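Local coordinates for lovastatin nonaketide synthase, polyketide synthase component (Aspergillus terreus, PDB 7CPX), which builds the nonaketide skeleton of the lovastatin precursor dihydromonacolin L from malonyl-CoA units as an iterative, multidomain homodimeric polyketide synthase, at residues Gly17-Gly22 with Leu73-Gly78. The protein carries 2 engineered substitutions. Sequence-based numbering, arbitrary orientation.
Sequences GCRFPG and LQDDLG
Gln-74 reaches across to the backbone of Gly-22 and makes the hydrogen bond that joins the two segments, Gly-22 N to Gln-74 OE1 at 2.7 Å. The side chain is bent at chi2 (68°), which turns CD back toward the glycine. The N-H arrives from above the amide carbonyl plane, 35° out of it. OE1 also accepts from Asp-23 N, and two successive backbone amides are thus gripped by one neutral acceptor. Gly-22 suits its place because its positive phi would push a CB against the preceding carbonyl oxygen.

The charged pair is looser. Arg-19 NH1 stands 3.5 Å from Asp-75 OD2, the guanidinium and carboxylate planes are 40° apart, and no N-H points at the oxygen, leaving a purely electrostatic salt bridge. Each partner has other charges to meet: Glu-104 and Glu-108 on helix 97-113 hold the arginine, while Arg-932 binds Asp-75. A long, multidentate cation suits a place linking strand, helix and loop.

Between these polar ends lies Leu-73, whose CD2 branch faces the chain where the strand gives way to loop. CD2 is 4.0 Å from Pro-21 CD, and the CD1 branch is 4.2 Å from Arg-19 CB. A branched aliphatic side chain fills this buried spot, with Leu-101 of helix 97-113 also against it.

Strand 11-19 pairs with strand 247-255 in the large mixed sheet, and the loop 73-78 packs on the turn leaving its end. This belongs to the thiolase-type fold of the ketosynthase, with Pro-21 about 10 Å, side chain to side chain, from the predicted active-site His-367.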
loop_
_atom_site.group_PDB
_atom_site.type_symbol
_atom_site.label_atom_id
_atom_site.label_comp_id
_atom_site.label_asym_id
_atom_site.label_seq_id
_atom_site.Cartn_x
_atom_site.Cartn_y
_atom_site.Cartn_z
ATOM N N GLY A 17 -10.674 -13.939 -42.879
ATOM C CA GLY A 17 -11.476 -13.930 -41.668
ATOM C C GLY A 17 -11.155 -12.695 -40.859
ATOM O O GLY A 17 -9.990 -12.396 -40.599
ATOM N N CYS A 18 -12.201 -11.979 -40.462
ATOM C CA CYS A 18 -12.038 -10.643 -39.911
ATOM C C CYS A 18 -12.797 -10.505 -38.604
ATOM O O CYS A 18 -13.954 -10.919 -38.501
ATOM C CB CYS A 18 -12.525 -9.586 -40.908
ATOM S SG CYS A 18 -11.485 -9.421 -42.372
ATOM N N ARG A 19 -12.134 -9.920 -37.611
ATOM C CA ARG A 19 -12.755 -9.415 -36.393
ATOM C C ARG A 19 -12.360 -7.948 -36.350
ATOM O O ARG A 19 -11.293 -7.599 -35.839
ATOM C CB ARG A 19 -12.292 -10.162 -35.158
ATOM C CG ARG A 19 -12.652 -11.629 -35.147
ATOM C CD ARG A 19 -14.147 -11.840 -35.033
ATOM N NE ARG A 19 -14.465 -13.253 -34.881
ATOM C CZ ARG A 19 -14.413 -13.910 -33.731
ATOM N NH1 ARG A 19 -14.074 -13.307 -32.603
ATOM N NH2 ARG A 19 -14.700 -15.207 -33.713
ATOM N N PHE A 20 -13.206 -7.100 -36.924
ATOM C CA PHE A 20 -12.930 -5.684 -37.055
ATOM C C PHE A 20 -13.980 -4.873 -36.311
ATOM O O PHE A 20 -15.110 -5.333 -36.120
ATOM C CB PHE A 20 -12.909 -5.266 -38.528
ATOM C CG PHE A 20 -11.570 -5.424 -39.180
ATOM C CD1 PHE A 20 -11.065 -6.680 -39.453
ATOM C CD2 PHE A 20 -10.821 -4.317 -39.524
ATOM C CE1 PHE A 20 -9.836 -6.831 -40.054
ATOM C CE2 PHE A 20 -9.590 -4.459 -40.124
ATOM C CZ PHE A 20 -9.094 -5.718 -40.392
ATOM N N PRO A 21 -13.641 -3.662 -35.883
ATOM C CA PRO A 21 -14.573 -2.892 -35.061
ATOM C C PRO A 21 -15.806 -2.494 -35.852
ATOM O O PRO A 21 -15.766 -2.319 -37.073
ATOM C CB PRO A 21 -13.748 -1.673 -34.640
ATOM C CG PRO A 21 -12.772 -1.494 -35.745
ATOM C CD PRO A 21 -12.467 -2.866 -36.278
ATOM N N GLY A 22 -16.916 -2.352 -35.135
ATOM C CA GLY A 22 -18.190 -2.088 -35.767
ATOM C C GLY A 22 -18.981 -3.331 -36.096
ATOM O O GLY A 22 -19.722 -3.338 -37.085
ATOM N N LEU A 73 -13.448 -3.536 -30.832
ATOM C CA LEU A 73 -14.357 -4.611 -31.198
ATOM C C LEU A 73 -15.530 -4.663 -30.229
ATOM O O LEU A 73 -15.371 -4.465 -29.021
ATOM C CB LEU A 73 -13.627 -5.953 -31.199
ATOM C CG LEU A 73 -12.437 -6.076 -32.151
ATOM C CD1 LEU A 73 -11.773 -7.431 -32.006
ATOM C CD2 LEU A 73 -12.872 -5.854 -33.580
ATOM N N GLN A 74 -16.718 -4.936 -30.766
ATOM C CA GLN A 74 -17.929 -5.046 -29.969
ATOM C C GLN A 74 -18.182 -6.471 -29.493
ATOM O O GLN A 74 -19.332 -6.829 -29.214
ATOM C CB GLN A 74 -19.131 -4.534 -30.767
ATOM C CG GLN A 74 -19.124 -3.031 -31.011
ATOM C CD GLN A 74 -18.018 -2.592 -31.950
ATOM O OE1 GLN A 74 -17.454 -3.401 -32.686
ATOM N NE2 GLN A 74 -17.698 -1.303 -31.924
ATOM N N ASP A 75 -17.136 -7.287 -29.397
ATOM C CA ASP A 75 -17.246 -8.673 -28.974
ATOM C C ASP A 75 -16.432 -8.889 -27.706
ATOM O O ASP A 75 -15.423 -8.217 -27.474
ATOM C CB ASP A 75 -16.759 -9.626 -30.073
ATOM C CG ASP A 75 -16.971 -11.084 -29.718
ATOM O OD1 ASP A 75 -17.559 -11.362 -28.652
ATOM O OD2 ASP A 75 -16.548 -11.956 -30.507
ATOM N N ASP A 76 -16.886 -9.829 -26.883
ATOM C CA ASP A 76 -16.176 -10.192 -25.659
ATOM C C ASP A 76 -14.983 -11.056 -26.038
ATOM O O ASP A 76 -15.127 -12.242 -26.341
ATOM C CB ASP A 76 -17.105 -10.925 -24.699
ATOM C CG ASP A 76 -16.433 -11.269 -23.384
ATOM O OD1 ASP A 76 -15.273 -10.852 -23.180
ATOM O OD2 ASP A 76 -17.063 -11.956 -22.554
ATOM N N LEU A 77 -13.788 -10.461 -26.025
ATOM C CA LEU A 77 -12.600 -11.183 -26.458
ATOM C C LEU A 77 -12.275 -12.356 -25.547
ATOM O O LEU A 77 -11.637 -13.314 -25.997
ATOM C CB LEU A 77 -11.407 -10.232 -26.529
ATOM C CG LEU A 77 -11.585 -8.992 -27.408
ATOM C CD1 LEU A 77 -10.240 -8.526 -27.914
ATOM C CD2 LEU A 77 -12.521 -9.247 -28.577
ATOM N N GLY A 78 -12.696 -12.307 -24.283
ATOM C CA GLY A 78 -12.550 -13.467 -23.426
ATOM C C GLY A 78 -13.464 -14.612 -23.793
ATOM O O GLY A 78 -13.156 -15.764 -23.474
#